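Local coordinates for protein probable chaperone (Pseudomonas aeruginosa, PDB 4JMF) that probably acts as a type III secretion chaperone of the CesT family, binding a partner protein as a dimer before its export, at residues F50-G55 and E84-N89; D45-F50 and A99-Q104; A40-D45 and W88-L93. One frame throughout, in Å; residues are numbered along the deposited sequence.

Contact 1: residues F50-G55 and E84-N89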
loop_
_atom_site.group_PDB
_atom_site.type_symbol
_atom_site.label_atom_id
_atom_site.label_comp_id
_atom_site.label_asym_id
_atom_site.label_seq_id
_atom_site.Cartn_x
_atom_site.Cartn_y
_atom_site.Cartn_z
ATOM N N PHE B 50 2.640 0.947 -11.282
ATOM C CA PHE B 50 4.042 1.064 -10.891
ATOM C C PHE B 50 4.913 1.652 -11.977
ATOM O O PHE B 50 4.535 1.669 -13.149
ATOM C CB PHE B 50 4.603 -0.296 -10.428
ATOM C CG PHE B 50 4.533 -1.377 -11.477
ATOM C CD1 PHE B 50 5.652 -1.711 -12.226
ATOM C CD2 PHE B 50 3.352 -2.082 -11.694
ATOM C CE1 PHE B 50 5.586 -2.725 -13.190
ATOM C CE2 PHE B 50 3.279 -3.095 -12.654
ATOM C CZ PHE B 50 4.396 -3.413 -13.399
ATOM N N THR B 51 6.089 2.128 -11.572
ATOM C CA THR B 51 7.043 2.660 -12.522
ATOM C C THR B 51 8.437 2.164 -12.116
ATOM O O THR B 51 8.769 2.103 -10.921
ATOM C CB THR B 51 6.945 4.209 -12.575
ATOM O OG1 THR B 51 7.837 4.744 -13.559
ATOM C CG2 THR B 51 7.236 4.827 -11.221
ATOM N N ARG B 52 9.232 1.766 -13.104
ATOM C CA ARG B 52 10.578 1.261 -12.838
ATOM C C ARG B 52 11.536 2.434 -12.719
ATOM O O ARG B 52 11.604 3.286 -13.611
ATOM C CB ARG B 52 11.021 0.323 -13.965
ATOM C CG ARG B 52 12.428 -0.242 -13.835
ATOM C CD ARG B 52 13.398 0.437 -14.795
ATOM N NE ARG B 52 14.727 -0.182 -14.785
ATOM C CZ ARG B 52 15.763 0.261 -15.497
ATOM N NH1 ARG B 52 15.633 1.332 -16.276
ATOM N NH2 ARG B 52 16.933 -0.356 -15.419
ATOM N N LEU B 53 12.244 2.508 -11.601
ATOM C CA LEU B 53 13.239 3.555 -11.410
ATOM C C LEU B 53 14.621 2.972 -11.681
ATOM O O LEU B 53 14.759 1.776 -11.981
ATOM C CB LEU B 53 13.175 4.089 -9.979
ATOM C CG LEU B 53 11.804 4.592 -9.518
ATOM C CD1 LEU B 53 11.859 5.020 -8.065
ATOM C CD2 LEU B 53 11.306 5.745 -10.390
ATOM N N GLU B 54 15.647 3.809 -11.591
ATOM C CA GLU B 54 17.016 3.303 -11.633
ATOM C C GLU B 54 17.597 3.284 -10.221
ATOM O O GLU B 54 17.396 2.310 -9.480
ATOM C CB GLU B 54 17.878 4.096 -12.632
ATOM C CG GLU B 54 17.516 3.775 -14.089
ATOM C CD GLU B 54 18.272 4.601 -15.127
ATOM O OE1 GLU B 54 19.393 5.072 -14.832
ATOM O OE2 GLU B 54 17.736 4.770 -16.253
ATOM N N GLY B 55 18.289 4.354 -9.835
ATOM C CA GLY B 55 18.965 4.382 -8.544
ATOM C C GLY B 55 18.348 5.376 -7.576
ATOM O O GLY B 55 18.738 5.454 -6.404
ATOM N N GLU B 84 15.570 -5.057 -10.073
ATOM C CA GLU B 84 14.821 -3.887 -10.529
ATOM C C GLU B 84 14.074 -3.210 -9.388
ATOM O O GLU B 84 13.372 -3.872 -8.608
ATOM C CB GLU B 84 13.837 -4.263 -11.651
ATOM C CG GLU B 84 14.518 -4.756 -12.907
ATOM C CD GLU B 84 14.963 -3.634 -13.818
ATOM O OE1 GLU B 84 14.906 -3.842 -15.045
ATOM O OE2 GLU B 84 15.355 -2.550 -13.326
ATOM N N ARG B 85 14.231 -1.892 -9.298
ATOM C CA ARG B 85 13.585 -1.096 -8.264
ATOM C C ARG B 85 12.281 -0.507 -8.801
ATOM O O ARG B 85 12.268 0.157 -9.844
ATOM C CB ARG B 85 14.554 -0.018 -7.765
ATOM C CG ARG B 85 15.850 -0.652 -7.190
ATOM C CD ARG B 85 16.945 0.346 -6.829
ATOM N NE ARG B 85 16.656 1.143 -5.633
ATOM C CZ ARG B 85 16.145 2.375 -5.650
ATOM N NH1 ARG B 85 15.834 2.961 -6.802
ATOM N NH2 ARG B 85 15.940 3.034 -4.512
ATOM N N LEU B 86 11.183 -0.769 -8.097
ATOM C CA LEU B 86 9.850 -0.399 -8.590
ATOM C C LEU B 86 9.117 0.444 -7.558
ATOM O O LEU B 86 9.015 0.058 -6.380
ATOM C CB LEU B 86 9.026 -1.651 -8.914
ATOM C CG LEU B 86 9.581 -2.696 -9.888
ATOM C CD1 LEU B 86 8.573 -3.819 -10.091
ATOM C CD2 LEU B 86 9.945 -2.074 -11.235
ATOM N N LEU B 87 8.631 1.604 -7.992
ATOM C CA LEU B 87 7.778 2.461 -7.164
ATOM C C LEU B 87 6.336 2.080 -7.522
ATOM O O LEU B 87 5.986 2.064 -8.695
ATOM C CB LEU B 87 8.042 3.926 -7.520
ATOM C CG LEU B 87 7.332 5.025 -6.748
ATOM C CD1 LEU B 87 7.896 5.070 -5.353
ATOM C CD2 LEU B 87 7.520 6.372 -7.443
ATOM N N TRP B 88 5.506 1.752 -6.534
ATOM C CA TRP B 88 4.203 1.161 -6.836
ATOM C C TRP B 88 3.141 1.540 -5.837
ATOM O O TRP B 88 3.432 1.853 -4.673
ATOM C CB TRP B 88 4.297 -0.369 -6.872
ATOM C CG TRP B 88 4.709 -0.976 -5.555
ATOM C CD1 TRP B 88 5.987 -1.130 -5.087
ATOM C CD2 TRP B 88 3.845 -1.507 -4.536
ATOM N NE1 TRP B 88 5.974 -1.735 -3.850
ATOM C CE2 TRP B 88 4.671 -1.971 -3.485
ATOM C CE3 TRP B 88 2.454 -1.638 -4.409
ATOM C CZ2 TRP B 88 4.153 -2.556 -2.324
ATOM C CZ3 TRP B 88 1.937 -2.225 -3.252
ATOM C CH2 TRP B 88 2.790 -2.679 -2.225
ATOM N N ASN B 89 1.890 1.499 -6.290
ATOM C CA ASN B 89 0.778 1.552 -5.347
ATOM C C ASN B 89 -0.334 0.621 -5.806
ATOM O O ASN B 89 -0.237 0.027 -6.884
ATOM C CB ASN B 89 0.314 2.989 -5.077
ATOM C CG ASN B 89 -0.173 3.704 -6.326
ATOM O OD1 ASN B 89 -0.476 3.079 -7.353
ATOM N ND2 ASN B 89 -0.266 5.030 -6.237
HETATM O O HOH W 1 15.665 -0.795 -11.287
#

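Contact 2: residues D45-F50 and A99-Q104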
loop_
_atom_site.group_PDB
_atom_site.type_symbol
_atom_site.label_atom_id
_atom_site.label_comp_id
_atom_site.label_asym_id
_atom_site.label_seq_id
_atom_site.Cartn_x
_atom_site.Cartn_y
_atom_site.Cartn_z
ATOM N N ASP B 45 -8.977 -8.419 -8.606
ATOM C CA ASP B 45 -9.799 -7.347 -8.023
ATOM C C ASP B 45 -9.026 -6.188 -7.403
ATOM O O ASP B 45 -9.621 -5.343 -6.729
ATOM C CB ASP B 45 -10.819 -7.909 -7.022
ATOM C CG ASP B 45 -11.844 -8.807 -7.686
ATOM O OD1 ASP B 45 -12.354 -8.434 -8.768
ATOM O OD2 ASP B 45 -12.118 -9.893 -7.138
ATOM N N HIS B 46 -7.717 -6.131 -7.644
ATOM C CA HIS B 46 -6.937 -4.939 -7.279
ATOM C C HIS B 46 -6.209 -4.372 -8.487
ATOM O O HIS B 46 -5.863 -5.102 -9.414
ATOM C CB HIS B 46 -5.917 -5.242 -6.177
ATOM C CG HIS B 46 -6.525 -5.673 -4.883
ATOM N ND1 HIS B 46 -7.176 -6.879 -4.736
ATOM C CD2 HIS B 46 -6.565 -5.071 -3.670
ATOM C CE1 HIS B 46 -7.590 -7.002 -3.489
ATOM N NE2 HIS B 46 -7.244 -5.915 -2.825
ATOM N N LEU B 47 -5.985 -3.062 -8.484
ATOM C CA LEU B 47 -5.265 -2.418 -9.579
ATOM C C LEU B 47 -3.897 -1.994 -9.077
ATOM O O LEU B 47 -3.791 -1.170 -8.159
ATOM C CB LEU B 47 -6.021 -1.181 -10.079
ATOM C CG LEU B 47 -5.258 -0.256 -11.035
ATOM C CD1 LEU B 47 -4.873 -0.987 -12.311
ATOM C CD2 LEU B 47 -6.114 0.925 -11.393
ATOM N N LEU B 48 -2.857 -2.559 -9.679
ATOM C CA LEU B 48 -1.487 -2.230 -9.309
ATOM C C LEU B 48 -0.933 -1.249 -10.327
ATOM O O LEU B 48 -0.997 -1.511 -11.522
ATOM C CB LEU B 48 -0.640 -3.502 -9.306
ATOM C CG LEU B 48 0.850 -3.386 -8.994
ATOM C CD1 LEU B 48 1.076 -3.105 -7.497
ATOM C CD2 LEU B 48 1.580 -4.665 -9.438
ATOM N N MET B 49 -0.414 -0.111 -9.864
ATOM C CA MET B 49 0.270 0.825 -10.754
ATOM C C MET B 49 1.721 0.927 -10.325
ATOM O O MET B 49 2.013 1.013 -9.127
ATOM C CB MET B 49 -0.352 2.223 -10.677
ATOM C CG MET B 49 -1.828 2.287 -11.026
ATOM S SD MET B 49 -2.315 4.006 -11.187
ATOM C CE MET B 49 -4.060 3.854 -11.563
ATOM N N PHE B 50 2.640 0.947 -11.282
ATOM C CA PHE B 50 4.042 1.064 -10.891
ATOM C C PHE B 50 4.913 1.652 -11.977
ATOM O O PHE B 50 4.535 1.669 -13.149
ATOM C CB PHE B 50 4.603 -0.296 -10.428
ATOM C CG PHE B 50 4.533 -1.377 -11.477
ATOM C CD1 PHE B 50 5.652 -1.711 -12.226
ATOM C CD2 PHE B 50 3.352 -2.082 -11.694
ATOM C CE1 PHE B 50 5.586 -2.725 -13.190
ATOM C CE2 PHE B 50 3.279 -3.095 -12.654
ATOM C CZ PHE B 50 4.396 -3.413 -13.399
ATOM N N ALA B 99 -12.503 9.562 -10.262
ATOM C CA ALA B 99 -11.639 10.457 -9.494
ATOM C C ALA B 99 -10.550 9.664 -8.776
ATOM O O ALA B 99 -9.367 10.034 -8.775
ATOM C CB ALA B 99 -12.465 11.243 -8.488
ATOM N N GLN B 100 -10.952 8.568 -8.152
ATOM C CA GLN B 100 -9.996 7.825 -7.353
ATOM C C GLN B 100 -8.902 7.151 -8.197
ATOM O O GLN B 100 -7.727 7.164 -7.809
ATOM C CB GLN B 100 -10.713 6.844 -6.428
ATOM C CG GLN B 100 -9.779 6.131 -5.451
ATOM C CD GLN B 100 -9.061 7.097 -4.481
ATOM O OE1 GLN B 100 -9.457 8.266 -4.314
ATOM N NE2 GLN B 100 -8.008 6.595 -3.828
ATOM N N ILE B 101 -9.260 6.595 -9.351
ATOM C CA ILE B 101 -8.243 5.962 -10.183
ATOM C C ILE B 101 -7.267 7.016 -10.715
ATOM O O ILE B 101 -6.043 6.806 -10.720
ATOM C CB ILE B 101 -8.852 5.033 -11.277
ATOM C CG1 ILE B 101 -7.779 4.145 -11.907
ATOM C CG2 ILE B 101 -9.583 5.819 -12.370
ATOM C CD1 ILE B 101 -8.365 3.065 -12.839
ATOM N N HIS B 102 -7.808 8.173 -11.091
ATOM C CA HIS B 102 -6.988 9.313 -11.486
ATOM C C HIS B 102 -6.043 9.668 -10.336
ATOM O O HIS B 102 -4.842 9.847 -10.533
ATOM C CB HIS B 102 -7.896 10.495 -11.851
ATOM C CG HIS B 102 -7.163 11.714 -12.327
ATOM N ND1 HIS B 102 -6.790 12.737 -11.478
ATOM C CD2 HIS B 102 -6.765 12.090 -13.567
ATOM C CE1 HIS B 102 -6.179 13.680 -12.174
ATOM N NE2 HIS B 102 -6.149 13.312 -13.443
ATOM N N HIS B 103 -6.590 9.753 -9.129
ATOM C CA HIS B 103 -5.787 10.073 -7.946
ATOM C C HIS B 103 -4.663 9.060 -7.708
ATOM O O HIS B 103 -3.538 9.443 -7.352
ATOM C CB HIS B 103 -6.682 10.184 -6.711
ATOM C CG HIS B 103 -5.962 10.635 -5.480
ATOM N ND1 HIS B 103 -5.645 11.954 -5.243
ATOM C CD2 HIS B 103 -5.492 9.938 -4.415
ATOM C CE1 HIS B 103 -5.019 12.056 -4.082
ATOM N NE2 HIS B 103 -4.910 10.848 -3.561
ATOM N N GLN B 104 -4.955 7.774 -7.898
ATOM C CA GLN B 104 -3.933 6.739 -7.703
ATOM C C GLN B 104 -2.732 6.964 -8.603
ATOM O O GLN B 104 -1.583 6.887 -8.157
ATOM C CB GLN B 104 -4.490 5.336 -7.951
ATOM C CG GLN B 104 -3.492 4.228 -7.587
ATOM C CD GLN B 104 -4.010 2.831 -7.889
ATOM O OE1 GLN B 104 -5.192 2.645 -8.202
ATOM N NE2 GLN B 104 -3.122 1.828 -7.788
#

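Contact 3: residues A40-D45 and W88-L93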
loop_
_atom_site.group_PDB
_atom_site.type_symbol
_atom_site.label_atom_id
_atom_site.label_comp_id
_atom_site.label_asym_id
_atom_site.label_seq_id
_atom_site.Cartn_x
_atom_site.Cartn_y
_atom_site.Cartn_z
ATOM N N ALA B 40 -1.775 -3.093 -13.916
ATOM C CA ALA B 40 -2.131 -4.492 -14.058
ATOM C C ALA B 40 -3.120 -4.853 -12.984
ATOM O O ALA B 40 -3.144 -4.224 -11.931
ATOM C CB ALA B 40 -0.883 -5.370 -13.930
ATOM N N GLU B 41 -3.931 -5.869 -13.239
ATOM C CA GLU B 41 -4.756 -6.417 -12.179
ATOM C C GLU B 41 -3.901 -7.365 -11.335
ATOM O O GLU B 41 -3.475 -8.415 -11.816
ATOM C CB GLU B 41 -5.942 -7.185 -12.744
ATOM C CG GLU B 41 -6.880 -7.640 -11.640
ATOM C CD GLU B 41 -8.075 -8.426 -12.148
ATOM O OE1 GLU B 41 -8.078 -8.852 -13.328
ATOM O OE2 GLU B 41 -9.016 -8.625 -11.347
ATOM N N HIS B 42 -3.659 -7.014 -10.077
ATOM C CA HIS B 42 -2.722 -7.801 -9.275
ATOM C C HIS B 42 -2.855 -7.455 -7.810
ATOM O O HIS B 42 -2.537 -6.337 -7.413
ATOM C CB HIS B 42 -1.286 -7.528 -9.732
ATOM C CG HIS B 42 -0.276 -8.468 -9.148
ATOM N ND1 HIS B 42 0.377 -8.216 -7.960
ATOM C CD2 HIS B 42 0.203 -9.655 -9.594
ATOM C CE1 HIS B 42 1.220 -9.203 -7.700
ATOM N NE2 HIS B 42 1.132 -10.089 -8.676
ATOM N N PRO B 43 -3.371 -8.392 -6.999
ATOM C CA PRO B 43 -3.960 -9.668 -7.421
ATOM C C PRO B 43 -5.326 -9.390 -7.990
ATOM O O PRO B 43 -5.659 -8.218 -8.231
ATOM C CB PRO B 43 -4.115 -10.437 -6.104
ATOM C CG PRO B 43 -4.307 -9.338 -5.066
ATOM C CD PRO B 43 -3.460 -8.184 -5.542
ATOM N N THR B 44 -6.101 -10.445 -8.210
ATOM C CA THR B 44 -7.468 -10.312 -8.686
ATOM C C THR B 44 -8.220 -9.248 -7.887
ATOM O O THR B 44 -8.067 -9.152 -6.659
ATOM C CB THR B 44 -8.170 -11.668 -8.606
ATOM O OG1 THR B 44 -7.408 -12.596 -9.379
ATOM C CG2 THR B 44 -9.584 -11.600 -9.190
ATOM N N ASP B 45 -8.977 -8.419 -8.606
ATOM C CA ASP B 45 -9.799 -7.347 -8.023
ATOM C C ASP B 45 -9.026 -6.188 -7.403
ATOM O O ASP B 45 -9.621 -5.343 -6.729
ATOM C CB ASP B 45 -10.819 -7.909 -7.022
ATOM C CG ASP B 45 -11.844 -8.807 -7.686
ATOM O OD1 ASP B 45 -12.354 -8.434 -8.768
ATOM O OD2 ASP B 45 -12.118 -9.893 -7.138
ATOM N N TRP B 88 5.506 1.752 -6.534
ATOM C CA TRP B 88 4.203 1.161 -6.836
ATOM C C TRP B 88 3.141 1.540 -5.837
ATOM O O TRP B 88 3.432 1.853 -4.673
ATOM C CB TRP B 88 4.297 -0.369 -6.872
ATOM C CG TRP B 88 4.709 -0.976 -5.555
ATOM C CD1 TRP B 88 5.987 -1.130 -5.087
ATOM C CD2 TRP B 88 3.845 -1.507 -4.536
ATOM N NE1 TRP B 88 5.974 -1.735 -3.850
ATOM C CE2 TRP B 88 4.671 -1.971 -3.485
ATOM C CE3 TRP B 88 2.454 -1.638 -4.409
ATOM C CZ2 TRP B 88 4.153 -2.556 -2.324
ATOM C CZ3 TRP B 88 1.937 -2.225 -3.252
ATOM C CH2 TRP B 88 2.790 -2.679 -2.225
ATOM N N ASN B 89 1.890 1.499 -6.290
ATOM C CA ASN B 89 0.778 1.552 -5.347
ATOM C C ASN B 89 -0.334 0.621 -5.806
ATOM O O ASN B 89 -0.237 0.027 -6.884
ATOM C CB ASN B 89 0.314 2.989 -5.077
ATOM C CG ASN B 89 -0.173 3.704 -6.326
ATOM O OD1 ASN B 89 -0.476 3.079 -7.353
ATOM N ND2 ASN B 89 -0.266 5.030 -6.237
ATOM N N ARG B 90 -1.361 0.440 -4.983
ATOM C CA ARG B 90 -2.412 -0.517 -5.321
ATOM C C ARG B 90 -3.736 -0.125 -4.689
ATOM O O ARG B 90 -3.767 0.357 -3.552
ATOM C CB ARG B 90 -2.030 -1.926 -4.865
ATOM C CG ARG B 90 -3.135 -2.951 -5.102
ATOM C CD ARG B 90 -2.565 -4.340 -5.252
ATOM N NE ARG B 90 -1.802 -4.672 -4.091
ATOM C CZ ARG B 90 -0.790 -5.529 -4.045
ATOM N NH1 ARG B 90 -0.374 -6.216 -5.120
ATOM N NH2 ARG B 90 -0.202 -5.685 -2.882
ATOM N N GLN B 91 -4.824 -0.320 -5.433
ATOM C CA GLN B 91 -6.147 -0.024 -4.912
ATOM C C GLN B 91 -7.093 -1.139 -5.290
ATOM O O GLN B 91 -6.930 -1.759 -6.336
ATOM C CB GLN B 91 -6.660 1.313 -5.457
ATOM C CG GLN B 91 -5.932 2.538 -4.897
ATOM C CD GLN B 91 -6.418 2.931 -3.502
ATOM O OE1 GLN B 91 -7.349 3.735 -3.354
ATOM N NE2 GLN B 91 -5.786 2.368 -2.475
ATOM N N PRO B 92 -8.080 -1.413 -4.426
ATOM C CA PRO B 92 -9.079 -2.430 -4.765
ATOM C C PRO B 92 -10.026 -1.844 -5.795
ATOM O O PRO B 92 -10.373 -0.663 -5.678
ATOM C CB PRO B 92 -9.827 -2.646 -3.442
ATOM C CG PRO B 92 -9.049 -1.888 -2.388
ATOM C CD PRO B 92 -8.353 -0.786 -3.121
ATOM N N LEU B 93 -10.423 -2.617 -6.798
ATOM C CA LEU B 93 -11.330 -2.091 -7.822
ATOM C C LEU B 93 -12.642 -1.544 -7.238
ATOM O O LEU B 93 -13.237 -0.624 -7.798
ATOM C CB LEU B 93 -11.610 -3.161 -8.884
ATOM C CG LEU B 93 -10.414 -3.636 -9.710
ATOM C CD1 LEU B 93 -10.813 -4.768 -10.659
ATOM C CD2 LEU B 93 -9.793 -2.487 -10.497
#

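Contact 1: residues F50-G55 and E84-N89
Phe-50 and Trp-88 meet through their CB atoms, 3.6 Å apart, while their rings turn away from each other. In Phe-50, CG sits between the backbone N and the carbonyl carbon (chi1 59°). The side chains of Phe-50 and Leu-86 lie side by side and point the same way, and Phe-50 CD1 lies 4.2 Å from Leu-86 CD1. The other methyl of Leu-86, CD2, rests against CA and CB of Arg-52. The opposite face carries a second apolar group. Thr-51 CG2 lies 3.9 Å from Leu-87 CB. Leu-53, two residues further on and on the same face, brings CD1 to the same CB. Helix 98-114 covers Leu-87 through Leu-108, Ala-111 and Ala-112. The face with Phe-50 and Leu-86 packs against a chain of another protein.

The backbones form an antiparallel strand pair in the five-stranded sheet of the CesT fold. Thr-51 and Leu-87 are a hydrogen-bonded pair: Thr-51 N to Leu-87 O is 2.9 Å and Leu-87 N to Thr-51 O is 3.0 Å. Phe-50 with Trp-88 and Arg-52 with Leu-86 are the non-hydrogen-bonded pairs on either side.

Toward the edge the contact turns polar. Arg-52 NE forms a salt bridge to Glu-84 OE2 at 2.9 Å, nearly straight. The oxygen lies in the guanidinium plane, but the carboxylate plane is turned 87° against it. Arg-52 NH2 adds a weak bond to the same oxygen. A water also grips Glu-84 OE2 and joins it to Leu-53 O and Arg-85 N. On the face of Leu-53 and Leu-87, Arg-85 bends at chi3 (72°), and its NH1 bonds to Glu-54 O at 3.2 Å from above the carbonyl plane. The same NH1 also bonds to Gln-56 O.

Contact 2: residues D45-F50 and A99-Q104
Gln-104 reaches from the helix across Met-49 to the backbone of Leu-47. Its CG is anti to the backbone N (chi1 -173°), and the chain beyond is extended. CB meets Met-49 CE at 3.9 Å. CG lies 3.8 Å from Met-49 SD. CD lies near both CE and CG of the same methionine. At the tip, NE2 gives a nearly straight hydrogen bond to Leu-47 O, 3.1 Å long. The acceptor is in the amide plane of Gln-104, whereas the donor sits above the carbonyl plane of Leu-47. NE2 also bonds to Asn-89 OD1 on the neighbouring strand, so two acceptors fix the rotation of the amide. The other branch, OE1, is buried beside Leu-47 CD2 at 3.7 Å and has no polar partner.

Ile-101, one turn earlier, closes the apolar side. Its CD1 presses on Leu-47 CD2 at 3.4 Å, tighter than usual. Its CG1 touches Met-49 CE at 3.7 Å. Tyr-5, Ala-8 and Leu-12 of helix 3-15 pack around Leu-47 and Ile-101. A helix laid against one face of an antiparallel sheet is the alpha/beta sandwich characteristic of the CesT-family chaperones.

Contact 3: residues A40-D45 and W88-L93
Asp-45 and Leu-93 share the backbone hydrogen bond of this contact. Leu-93 N points to Asp-45 O at 2.8 Å with an angle of 172°. The donor stands above the carbonyl plane. A side-chain bond within residues 40-45 holds the turn: Asp-45 N gives its hydrogen to Glu-41 OE2 at 2.7 Å. Glu-41 uses its anti lone pair, away from its other oxygen. Asn-2 ND2 also bonds to Glu-41 OE2 and to Asp-45 OD1, which ties the N-terminal segment to this turn.

The second polar link is made by Arg-90. Its chain bends at chi3 (57°), and NH1 hydrogen-bonds to His-42 O at 3.2 Å. This donor too lies above the carbonyl plane. His-42 ND1 faces the edge of the guanidinium, with the two planes only 22° apart. Within residues 88-93, Trp-88 CZ3 sits over one face of this guanidinium, offset toward its rim. NH1 has a further acceptor in Ser-68 O of the second subunit, so one nitrogen joins the turn to the neighbouring chain.

Other contacts across the segments are by packing. Pro-43, which follows a cis peptide bond, brings CD to 3.7 Å from Arg-90 NH1. Leu-93 CG lies 3.5 Å from Asp-45 O, and its CD1 lies 3.8 Å from Asp-45 CA. Tyr-5 and Ala-8 of helix 3-15 pack against Leu-93.

Residues 42-45 form the connection of the beta-hairpin made by strands 35-41 and 46-53. Strand 85-92 runs antiparallel to 46-53 on the side away from 35-41. The arrangement belongs to a hairpin end at the subunit interface of a CesT-type dimer.

Contacts 1 and 2 share strand 46-53, and contacts 1 and 3 share strand 85-92. Contact 1 pairs these strands toward one end. Contact 2 lays helix 98-114 on strand 46-53, and contact 3 ties the turn before that strand to the far end of 85-92. The centres of contacts 2 and 3 are about 7 Å apart, and each lies about 16 Å from that of contact 1. Backbone bonds join them: Asn-89 N to Met-49 O at 2.9 Å, and Leu-47 N to Gln-91 O at 2.7 Å. Bound glycerol, probably from the crystallisation liquor, lies about 4 Å from the side chain of Trp-88; glycerol is also about 5 Å from that of Arg-90. Each contact also touches the second subunit.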